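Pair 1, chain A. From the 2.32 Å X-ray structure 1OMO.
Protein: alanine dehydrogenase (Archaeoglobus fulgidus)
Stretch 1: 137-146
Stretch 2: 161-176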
# COMPACT_ATOMS: atom_id res chain seq x y z
N ALA A 137 -25.24 -3.55 -8.62
CA ALA A 137 -26.67 -3.49 -8.32
C ALA A 137 -27.14 -4.81 -7.73
O ALA A 137 -27.92 -4.80 -6.77
CB ALA A 137 -27.49 -3.16 -9.58
N TYR A 138 -26.69 -5.93 -8.29
CA TYR A 138 -27.08 -7.23 -7.78
C TYR A 138 -26.65 -7.38 -6.31
O TYR A 138 -27.45 -7.80 -5.47
CB TYR A 138 -26.47 -8.37 -8.61
CG TYR A 138 -27.05 -8.49 -10.02
CD1 TYR A 138 -26.57 -7.68 -11.06
CD2 TYR A 138 -28.09 -9.39 -10.30
CE1 TYR A 138 -27.10 -7.78 -12.36
CE2 TYR A 138 -28.62 -9.50 -11.57
CZ TYR A 138 -28.13 -8.70 -12.60
OH TYR A 138 -28.66 -8.83 -13.87
N PHE A 139 -25.41 -6.99 -5.99
CA PHE A 139 -24.97 -7.12 -4.61
C PHE A 139 -25.75 -6.22 -3.67
O PHE A 139 -26.01 -6.58 -2.54
CB PHE A 139 -23.49 -6.82 -4.47
CG PHE A 139 -22.63 -7.91 -5.02
CD1 PHE A 139 -22.22 -7.89 -6.35
CD2 PHE A 139 -22.27 -8.99 -4.21
CE1 PHE A 139 -21.48 -8.92 -6.88
CE2 PHE A 139 -21.52 -10.03 -4.72
CZ PHE A 139 -21.12 -10.01 -6.07
N GLN A 140 -26.14 -5.05 -4.15
CA GLN A 140 -26.90 -4.14 -3.31
C GLN A 140 -28.27 -4.81 -3.05
O GLN A 140 -28.74 -4.86 -1.91
CB GLN A 140 -27.06 -2.82 -4.04
CG GLN A 140 -27.32 -1.67 -3.16
CD GLN A 140 -26.07 -1.12 -2.46
OE1 GLN A 140 -26.19 -0.38 -1.50
NE2 GLN A 140 -24.88 -1.46 -2.95
N LEU A 141 -28.90 -5.32 -4.12
CA LEU A 141 -30.20 -5.98 -4.05
C LEU A 141 -30.17 -7.11 -3.03
O LEU A 141 -31.06 -7.20 -2.20
CB LEU A 141 -30.56 -6.53 -5.43
CG LEU A 141 -31.90 -7.21 -5.78
CD1 LEU A 141 -31.85 -8.62 -5.35
CD2 LEU A 141 -33.09 -6.49 -5.15
N GLU A 142 -29.15 -7.95 -3.09
CA GLU A 142 -29.02 -9.07 -2.18
C GLU A 142 -28.82 -8.65 -0.72
O GLU A 142 -29.34 -9.27 0.18
CB GLU A 142 -27.88 -10.01 -2.61
CG GLU A 142 -28.14 -10.75 -3.89
CD GLU A 142 -29.23 -11.82 -3.79
OE1 GLU A 142 -29.67 -12.32 -4.85
OE2 GLU A 142 -29.64 -12.16 -2.66
N ALA A 143 -28.03 -7.61 -0.48
CA ALA A 143 -27.83 -7.15 0.88
C ALA A 143 -29.15 -6.58 1.42
O ALA A 143 -29.55 -6.88 2.57
CB ALA A 143 -26.77 -6.10 0.92
N LEU A 144 -29.81 -5.76 0.60
CA LEU A 144 -31.05 -5.13 0.99
C LEU A 144 -32.18 -6.11 1.31
O LEU A 144 -32.99 -5.85 2.22
CB LEU A 144 -31.51 -4.14 -0.11
CG LEU A 144 -30.69 -2.86 -0.32
CD1 LEU A 144 -31.10 -2.17 -1.62
CD2 LEU A 144 -30.93 -1.90 0.87
N ARG A 145 -32.26 -7.22 0.60
CA ARG A 145 -33.33 -8.10 0.96
C ARG A 145 -33.02 -8.85 2.24
O ARG A 145 -33.84 -9.57 2.75
CB ARG A 145 -33.71 -9.04 -0.19
CG ARG A 145 -32.68 -9.97 -0.67
CD ARG A 145 -33.31 -10.78 -1.77
NE ARG A 145 -32.45 -11.88 -2.16
CZ ARG A 145 -32.91 -13.05 -2.60
NH1 ARG A 145 -34.21 -13.26 -2.69
NH2 ARG A 145 -32.05 -13.98 -3.00
N ARG A 146 -31.83 -8.67 2.80
CA ARG A 146 -31.56 -9.31 4.08
C ARG A 146 -32.19 -8.40 5.12
O ARG A 146 -32.44 -8.80 6.23
CB ARG A 146 -30.05 -9.41 4.36
CG ARG A 146 -29.44 -10.78 4.11
CD ARG A 146 -29.61 -11.20 2.68
NE ARG A 146 -28.84 -12.40 2.38
CZ ARG A 146 -28.63 -12.87 1.15
NH1 ARG A 146 -27.92 -13.99 0.98
NH2 ARG A 146 -29.14 -12.22 0.10
N LYS A 161 -30.65 -4.22 -22.14
CA LYS A 161 -30.39 -5.63 -21.93
C LYS A 161 -30.04 -5.92 -20.44
O LYS A 161 -30.50 -6.89 -19.87
CB LYS A 161 -29.24 -6.08 -22.79
CG LYS A 161 -29.08 -7.57 -22.90
CD LYS A 161 -27.71 -7.92 -23.45
CE LYS A 161 -27.67 -9.34 -23.97
NZ LYS A 161 -28.58 -9.46 -25.14
N ALA A 162 -29.24 -5.06 -19.83
CA ALA A 162 -28.84 -5.24 -18.45
C ALA A 162 -30.04 -5.05 -17.49
O ALA A 162 -30.18 -5.80 -16.52
CB ALA A 162 -27.68 -4.28 -18.08
N ALA A 163 -30.90 -4.07 -17.76
CA ALA A 163 -32.06 -3.86 -16.88
C ALA A 163 -33.01 -5.06 -16.92
O ALA A 163 -33.50 -5.51 -15.90
CB ALA A 163 -32.79 -2.55 -17.26
N LYS A 164 -33.24 -5.60 -18.11
CA LYS A 164 -34.13 -6.76 -18.25
C LYS A 164 -33.57 -7.98 -17.54
O LYS A 164 -34.31 -8.75 -16.92
CB LYS A 164 -34.37 -7.08 -19.73
CG LYS A 164 -35.40 -6.16 -20.38
CD LYS A 164 -35.60 -6.45 -21.86
CE LYS A 164 -36.65 -5.48 -22.45
NZ LYS A 164 -36.86 -5.57 -23.95
N LYS A 165 -32.26 -8.16 -17.64
CA LYS A 165 -31.64 -9.28 -16.95
C LYS A 165 -31.81 -9.12 -15.43
O LYS A 165 -32.17 -10.07 -14.75
CB LYS A 165 -30.16 -9.36 -17.29
CG LYS A 165 -29.45 -10.49 -16.56
CD LYS A 165 -27.96 -10.55 -16.86
CE LYS A 165 -27.47 -11.99 -16.78
NZ LYS A 165 -25.99 -12.00 -16.63
N PHE A 166 -31.55 -7.93 -14.90
CA PHE A 166 -31.67 -7.70 -13.46
C PHE A 166 -33.13 -7.93 -13.07
O PHE A 166 -33.44 -8.54 -12.06
CB PHE A 166 -31.17 -6.26 -13.12
CG PHE A 166 -31.38 -5.83 -11.67
CD1 PHE A 166 -32.54 -5.14 -11.30
CD2 PHE A 166 -30.41 -6.09 -10.68
CE1 PHE A 166 -32.74 -4.72 -9.98
CE2 PHE A 166 -30.61 -5.67 -9.35
CZ PHE A 166 -31.77 -4.98 -9.00
N VAL A 167 -34.05 -7.46 -13.90
CA VAL A 167 -35.46 -7.63 -13.62
C VAL A 167 -35.83 -9.11 -13.58
O VAL A 167 -36.57 -9.55 -12.72
CB VAL A 167 -36.30 -6.89 -14.66
CG1 VAL A 167 -37.74 -7.43 -14.68
CG2 VAL A 167 -36.31 -5.40 -14.34
N SER A 168 -35.30 -9.87 -14.53
CA SER A 168 -35.55 -11.31 -14.61
C SER A 168 -34.95 -12.04 -13.39
O SER A 168 -35.52 -13.04 -12.89
CB SER A 168 -34.93 -11.83 -15.92
OG SER A 168 -35.34 -13.15 -16.22
N TYR A 169 -33.79 -11.55 -12.91
CA TYR A 169 -33.09 -12.12 -11.75
C TYR A 169 -33.99 -11.97 -10.51
O TYR A 169 -34.10 -12.87 -9.68
CB TYR A 169 -31.76 -11.37 -11.53
CG TYR A 169 -30.94 -11.80 -10.30
CD1 TYR A 169 -29.86 -12.69 -10.42
CD2 TYR A 169 -31.22 -11.29 -9.02
CE1 TYR A 169 -29.09 -13.04 -9.32
CE2 TYR A 169 -30.44 -11.64 -7.90
CZ TYR A 169 -29.38 -12.52 -8.06
OH TYR A 169 -28.57 -12.85 -6.99
N CYS A 170 -34.62 -10.80 -10.40
CA CYS A 170 -35.54 -10.51 -9.32
C CYS A 170 -36.72 -11.47 -9.37
O CYS A 170 -36.97 -12.21 -8.42
CB CYS A 170 -36.07 -9.07 -9.44
SG CYS A 170 -34.92 -7.79 -8.96
N GLU A 171 -37.45 -11.44 -10.47
CA GLU A 171 -38.61 -12.31 -10.58
C GLU A 171 -38.24 -13.74 -10.19
O GLU A 171 -38.95 -14.36 -9.40
CB GLU A 171 -39.19 -12.26 -11.99
CG GLU A 171 -40.64 -11.81 -12.03
CD GLU A 171 -40.81 -10.41 -12.57
OE1 GLU A 171 -40.36 -10.17 -13.72
OE2 GLU A 171 -41.40 -9.57 -11.85
N ASP A 172 -37.13 -14.24 -10.71
CA ASP A 172 -36.74 -15.61 -10.39
C ASP A 172 -36.83 -15.89 -8.91
O ASP A 172 -37.27 -16.97 -8.52
CB ASP A 172 -35.32 -15.92 -10.90
CG ASP A 172 -35.30 -16.18 -12.40
OD1 ASP A 172 -34.19 -16.32 -12.99
OD2 ASP A 172 -36.40 -16.25 -12.99
N ARG A 173 -36.43 -14.94 -8.07
CA ARG A 173 -36.53 -15.18 -6.64
C ARG A 173 -37.77 -14.55 -6.04
O ARG A 173 -37.77 -14.11 -4.89
CB ARG A 173 -35.25 -14.74 -5.90
CG ARG A 173 -34.45 -13.61 -6.49
CD ARG A 173 -32.95 -13.95 -6.47
NE ARG A 173 -32.54 -14.57 -7.73
CZ ARG A 173 -31.35 -15.09 -7.93
NH1 ARG A 173 -31.06 -15.63 -9.10
NH2 ARG A 173 -30.46 -15.09 -6.97
N GLY A 174 -38.83 -14.51 -6.84
CA GLY A 174 -40.11 -13.98 -6.40
C GLY A 174 -40.27 -12.51 -6.11
O GLY A 174 -41.27 -12.09 -5.55
N ILE A 175 -39.29 -11.69 -6.47
CA ILE A 175 -39.47 -10.28 -6.20
C ILE A 175 -40.12 -9.59 -7.41
O ILE A 175 -39.59 -9.63 -8.53
CB ILE A 175 -38.15 -9.61 -5.89
CG1 ILE A 175 -37.60 -10.11 -4.55
CG2 ILE A 175 -38.35 -8.10 -5.83
CD1 ILE A 175 -36.10 -9.89 -4.36
N SER A 176 -41.28 -8.98 -7.18
CA SER A 176 -41.96 -8.27 -8.25
C SER A 176 -41.02 -7.17 -8.80
O SER A 176 -40.46 -6.38 -8.03
CB SER A 176 -43.25 -7.65 -7.72
OG SER A 176 -43.39 -6.30 -8.16

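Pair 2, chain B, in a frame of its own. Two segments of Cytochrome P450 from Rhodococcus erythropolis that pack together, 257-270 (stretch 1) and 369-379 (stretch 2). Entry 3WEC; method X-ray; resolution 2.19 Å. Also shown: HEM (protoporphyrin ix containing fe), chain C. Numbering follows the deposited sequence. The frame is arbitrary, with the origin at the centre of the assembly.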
# COMPACT_ATOMS: atom_id res chain seq x y z
N THR B 257 -2.98 -1.75 -1.70
CA THR B 257 -2.09 -2.38 -0.74
C THR B 257 -2.79 -3.62 -0.13
O THR B 257 -2.18 -4.67 -0.03
CB THR B 257 -1.71 -1.43 0.43
OG1 THR B 257 -2.91 -0.83 0.97
CG2 THR B 257 -0.77 -0.37 -0.05
N THR B 258 -4.06 -3.47 0.27
CA THR B 258 -4.80 -4.55 0.93
C THR B 258 -5.24 -5.57 -0.13
O THR B 258 -5.03 -6.78 0.06
CB THR B 258 -6.06 -4.05 1.69
OG1 THR B 258 -5.74 -2.95 2.55
CG2 THR B 258 -6.74 -5.15 2.48
N SER B 259 -5.80 -5.11 -1.25
CA SER B 259 -6.24 -6.11 -2.23
C SER B 259 -5.06 -6.88 -2.81
O SER B 259 -5.17 -8.07 -3.01
CB SER B 259 -7.13 -5.56 -3.32
OG SER B 259 -6.43 -4.66 -4.15
N ASN B 260 -3.94 -6.21 -3.08
CA ASN B 260 -2.77 -6.90 -3.63
C ASN B 260 -2.33 -7.99 -2.67
O ASN B 260 -1.97 -9.06 -3.08
CB ASN B 260 -1.60 -5.92 -3.88
CG ASN B 260 -1.68 -5.25 -5.23
OD1 ASN B 260 -2.56 -5.55 -6.05
ND2 ASN B 260 -0.73 -4.36 -5.49
N THR B 261 -2.34 -7.68 -1.38
CA THR B 261 -1.93 -8.62 -0.36
C THR B 261 -2.85 -9.83 -0.20
O THR B 261 -2.37 -10.89 0.11
CB THR B 261 -1.77 -7.94 1.02
OG1 THR B 261 -0.86 -6.84 0.88
CG2 THR B 261 -1.20 -8.93 2.01
N ILE B 262 -4.16 -9.66 -0.35
CA ILE B 262 -5.08 -10.76 -0.37
C ILE B 262 -4.72 -11.69 -1.55
O ILE B 262 -4.69 -12.92 -1.39
CB ILE B 262 -6.54 -10.26 -0.62
CG1 ILE B 262 -6.96 -9.24 0.41
CG2 ILE B 262 -7.53 -11.44 -0.74
CD1 ILE B 262 -7.99 -9.72 1.39
N GLY B 263 -4.48 -11.09 -2.73
CA GLY B 263 -4.12 -11.90 -3.92
C GLY B 263 -2.81 -12.66 -3.76
O GLY B 263 -2.75 -13.86 -3.99
N ASN B 264 -1.77 -11.94 -3.34
CA ASN B 264 -0.46 -12.49 -3.02
C ASN B 264 -0.51 -13.54 -1.90
O ASN B 264 0.21 -14.50 -1.95
CB ASN B 264 0.48 -11.35 -2.61
CG ASN B 264 0.94 -10.52 -3.78
OD1 ASN B 264 0.79 -10.90 -4.98
ND2 ASN B 264 1.54 -9.39 -3.47
N MET B 265 -1.36 -13.34 -0.88
CA MET B 265 -1.53 -14.32 0.20
C MET B 265 -2.00 -15.64 -0.38
O MET B 265 -1.43 -16.71 -0.10
CB MET B 265 -2.54 -13.85 1.24
CG MET B 265 -2.67 -14.81 2.41
SD MET B 265 -3.89 -14.25 3.60
CE MET B 265 -2.94 -13.08 4.55
N LEU B 266 -3.03 -15.53 -1.21
CA LEU B 266 -3.60 -16.65 -1.97
C LEU B 266 -2.55 -17.43 -2.82
O LEU B 266 -2.37 -18.63 -2.64
CB LEU B 266 -4.75 -16.10 -2.82
CG LEU B 266 -6.20 -16.22 -2.33
CD1 LEU B 266 -6.40 -16.86 -0.94
CD2 LEU B 266 -6.99 -14.94 -2.46
N ILE B 267 -1.86 -16.71 -3.70
CA ILE B 267 -0.77 -17.26 -4.52
C ILE B 267 0.25 -17.97 -3.64
O ILE B 267 0.71 -19.03 -3.99
CB ILE B 267 -0.05 -16.12 -5.31
CG1 ILE B 267 -1.05 -15.37 -6.20
CG2 ILE B 267 1.14 -16.66 -6.11
CD1 ILE B 267 -0.58 -14.03 -6.73
N THR B 268 0.62 -17.37 -2.50
CA THR B 268 1.65 -17.94 -1.61
C THR B 268 1.22 -19.23 -0.87
O THR B 268 1.97 -20.19 -0.78
CB THR B 268 2.15 -16.86 -0.63
OG1 THR B 268 2.48 -15.68 -1.36
CG2 THR B 268 3.38 -17.30 0.15
N PHE B 269 0.00 -19.27 -0.33
CA PHE B 269 -0.47 -20.55 0.24
C PHE B 269 -0.78 -21.64 -0.81
O PHE B 269 -0.81 -22.82 -0.47
CB PHE B 269 -1.65 -20.32 1.19
CG PHE B 269 -1.26 -19.67 2.50
CD1 PHE B 269 -0.28 -20.23 3.31
CD2 PHE B 269 -1.87 -18.51 2.91
CE1 PHE B 269 0.08 -19.64 4.51
CE2 PHE B 269 -1.50 -17.90 4.11
CZ PHE B 269 -0.53 -18.47 4.91
N SER B 270 -0.98 -21.25 -2.07
CA SER B 270 -1.13 -22.19 -3.18
C SER B 270 0.23 -22.84 -3.45
O SER B 270 0.35 -24.06 -3.62
CB SER B 270 -1.62 -21.47 -4.44
OG SER B 270 -1.91 -22.39 -5.49
N SER B 369 -5.43 -6.20 11.02
CA SER B 369 -6.73 -6.73 11.44
C SER B 369 -7.48 -7.35 10.27
O SER B 369 -7.93 -8.51 10.38
CB SER B 369 -7.61 -5.65 12.04
OG SER B 369 -8.90 -6.20 12.28
N MET B 370 -7.62 -6.60 9.17
CA MET B 370 -8.29 -7.11 7.97
C MET B 370 -7.68 -8.44 7.50
O MET B 370 -8.41 -9.38 7.18
CB MET B 370 -8.20 -6.12 6.77
CG MET B 370 -9.22 -4.97 6.84
SD MET B 370 -9.24 -3.93 5.38
CE MET B 370 -7.66 -3.09 5.55
N LEU B 371 -6.35 -8.46 7.43
CA LEU B 371 -5.62 -9.54 6.84
C LEU B 371 -5.70 -10.76 7.73
O LEU B 371 -5.83 -11.87 7.23
CB LEU B 371 -4.16 -9.11 6.57
CG LEU B 371 -3.97 -8.19 5.34
CD1 LEU B 371 -2.55 -7.64 5.28
CD2 LEU B 371 -4.33 -8.88 4.04
N GLN B 372 -5.65 -10.54 9.05
CA GLN B 372 -5.78 -11.60 10.08
C GLN B 372 -7.13 -12.24 10.14
O GLN B 372 -7.20 -13.47 10.25
CB GLN B 372 -5.47 -11.06 11.47
CG GLN B 372 -4.01 -10.69 11.60
CD GLN B 372 -3.72 -9.92 12.84
OE1 GLN B 372 -4.62 -9.67 13.65
NE2 GLN B 372 -2.46 -9.55 13.03
N HIS B 373 -8.19 -11.43 10.12
CA HIS B 373 -9.55 -11.98 10.04
C HIS B 373 -9.76 -12.71 8.75
O HIS B 373 -10.52 -13.69 8.71
CB HIS B 373 -10.61 -10.89 10.10
CG HIS B 373 -10.83 -10.33 11.46
ND1 HIS B 373 -11.42 -11.02 12.43
CD2 HIS B 373 -10.56 -9.07 11.98
CE1 HIS B 373 -11.51 -10.26 13.54
NE2 HIS B 373 -10.97 -9.06 13.25
N PHE B 374 -9.14 -12.21 7.68
CA PHE B 374 -9.31 -12.87 6.39
C PHE B 374 -8.68 -14.25 6.40
O PHE B 374 -9.30 -15.20 5.94
CB PHE B 374 -8.74 -12.05 5.24
CG PHE B 374 -8.88 -12.72 3.90
CD1 PHE B 374 -10.02 -12.53 3.14
CD2 PHE B 374 -7.87 -13.53 3.38
CE1 PHE B 374 -10.16 -13.13 1.89
CE2 PHE B 374 -8.00 -14.10 2.13
CZ PHE B 374 -9.16 -13.93 1.40
N LEU B 375 -7.44 -14.34 6.90
CA LEU B 375 -6.70 -15.58 6.94
C LEU B 375 -7.41 -16.60 7.89
O LEU B 375 -7.55 -17.77 7.53
CB LEU B 375 -5.25 -15.31 7.35
CG LEU B 375 -4.11 -16.29 7.00
CD1 LEU B 375 -3.07 -16.31 8.11
CD2 LEU B 375 -4.57 -17.70 6.67
N ARG B 376 -7.86 -16.12 9.06
CA ARG B 376 -8.56 -16.92 10.06
C ARG B 376 -9.83 -17.57 9.50
O ARG B 376 -10.09 -18.75 9.77
CB ARG B 376 -8.92 -16.12 11.32
CG ARG B 376 -9.72 -16.96 12.31
CD ARG B 376 -10.02 -16.30 13.66
NE ARG B 376 -8.80 -15.93 14.37
CZ ARG B 376 -8.26 -14.72 14.33
NH1 ARG B 376 -8.82 -13.73 13.63
NH2 ARG B 376 -7.14 -14.49 15.00
N GLU B 377 -10.62 -16.80 8.75
CA GLU B 377 -11.82 -17.33 8.11
C GLU B 377 -11.41 -18.33 7.02
O GLU B 377 -11.99 -19.41 6.89
CB GLU B 377 -12.66 -16.19 7.52
CG GLU B 377 -13.36 -15.29 8.54
CD GLU B 377 -14.32 -16.06 9.45
OE1 GLU B 377 -14.18 -15.89 10.69
OE2 GLU B 377 -15.18 -16.83 8.93
N LEU B 378 -10.40 -17.93 6.24
CA LEU B 378 -9.84 -18.71 5.17
C LEU B 378 -9.42 -20.12 5.61
O LEU B 378 -9.77 -21.11 4.97
CB LEU B 378 -8.59 -18.01 4.66
CG LEU B 378 -8.30 -17.84 3.15
CD1 LEU B 378 -6.84 -18.18 2.85
CD2 LEU B 378 -9.25 -18.56 2.20
N SER B 379 -8.62 -20.18 6.66
CA SER B 379 -8.02 -21.42 7.14
C SER B 379 -9.04 -22.24 7.88
O SER B 379 -8.94 -23.45 7.88
CB SER B 379 -6.85 -21.12 8.06
OG SER B 379 -7.24 -20.21 9.08
CHA HEM C . 2.04 4.97 4.26
CHB HEM C . 2.38 0.12 3.20
CHC HEM C . -2.35 -0.48 4.37
CHD HEM C . -2.72 4.48 5.25
C1A HEM C . 2.45 3.65 3.83
C2A HEM C . 3.81 3.43 3.23
C3A HEM C . 3.88 2.02 2.94
C4A HEM C . 2.57 1.52 3.35
CMA HEM C . 5.06 1.24 2.32
CAA HEM C . 4.99 4.37 2.96
CBA HEM C . 5.77 4.35 4.30
CGA HEM C . 7.15 5.03 4.17
O1A HEM C . 7.37 5.90 3.28
O2A HEM C . 8.04 4.72 5.01
C1B HEM C . 1.06 -0.45 3.43
C2B HEM C . 0.91 -1.90 3.34
C3B HEM C . -0.48 -2.03 3.65
C4B HEM C . -0.98 -0.68 3.90
CMB HEM C . 1.88 -2.99 2.95
CAB HEM C . -1.18 -3.34 3.69
CBB HEM C . -2.36 -3.46 3.13
C1C HEM C . -2.86 0.82 4.75
C2C HEM C . -4.27 1.06 5.02
C3C HEM C . -4.35 2.52 5.26
C4C HEM C . -3.01 3.06 5.11
CMC HEM C . -5.35 0.01 5.02
CAC HEM C . -5.54 3.37 5.56
CBC HEM C . -6.71 2.86 5.90
C1D HEM C . -1.41 5.09 4.98
C2D HEM C . -1.18 6.50 5.28
C3D HEM C . 0.25 6.68 4.98
C4D HEM C . 0.67 5.32 4.61
CMD HEM C . -2.21 7.52 5.70
CAD HEM C . 1.07 7.94 5.04
CBD HEM C . 1.80 7.92 6.41
CGD HEM C . 2.64 9.13 6.64
O1D HEM C . 2.71 9.55 7.83
O2D HEM C . 3.24 9.67 5.65
NA HEM C . 1.66 2.44 4.04
NB HEM C . -0.03 0.29 3.82
NC HEM C . -2.07 2.00 4.86
ND HEM C . -0.30 4.37 4.63
FE HEM C . -0.30 2.32 4.17
O HOH W 1 -0.78 2.30 1.74

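Both pairs consist of two helices running in roughly the same direction. In pair 1 the axes approach to 11.5 Å and cross at -24°; in pair 2 the values are 10.9 Å and -30°. The central backbones superpose with an RMSD of 0.4 Å, and the buried areas are nearly equal, 558 Å² and 549 Å². The register is also shared: Tyr A138 faces Phe A166 as Ile B262 faces Leu B371, with CA atoms 7.3 Å apart in each case, and Leu A141 lies across from Cys A170 as Met B265 does from Leu B375.

A closely shared feature is an aromatic residue at one position of the second helix. Tyr A169 and Phe B374 coincide, their side-chain centres 0.5 Å apart, both with chi1 in t and CA-to-CB directed toward the first helix. In each pair the residue at the matched position Tyr A138 or Ile B262 covers one face of this ring. Pair 1 does so with another ring: the edge of Tyr A138 meets the face of Tyr A169, with centroids 4.9 Å apart and planes at 85°. The Tyr A138 ring in turn receives the edge of Phe A166 on a face of its own, so three aromatic rings interlock. Pair 2 uses an aliphatic group instead, Ile B262 CD1 lying 4.0 Å from the centroid of the Phe B374 ring. Where Phe A166 supplies a ring, Leu B371 reaches across with a methyl group, its CD2 3.7 Å from Thr B261 CG2.

The edge of the shared aromatic marks the clearest chemical difference. Glu A142 and Leu B266 occupy matching positions, and both approach the ring near its plane. The hydroxyl of Tyr A169 gives the carboxylate a partner, and Tyr A169 OH donates a very short hydrogen bond of 2.5 Å to Glu A142 OE1. The same OE1 forms a salt bridge with Arg A173 NH2 at 3.6 Å, while Glu A142 OE2 is bridged within its own helix by Arg A145 NE at 2.9 Å. Phe B374 has no hydroxyl, and here Leu B266 makes apolar contacts, its CD1 lying 4.0 Å from CD1 of Leu B378, the counterpart of Arg A173.

Three residues further along the first helix, at the matched position Arg A145 and Phe B269, Arg A145 lays its guanidinium face over Arg A173 CD, whereas Phe B269 packs CE2 against Leu B375 CD2 at 4.0 Å. The two side chains go different ways, their centres 5.1 Å apart. Pair 1 thus combines an aromatic cluster with a charged network, while pair 2 has no hydrogen bond between its two stretches and packs mainly through apolar side chains.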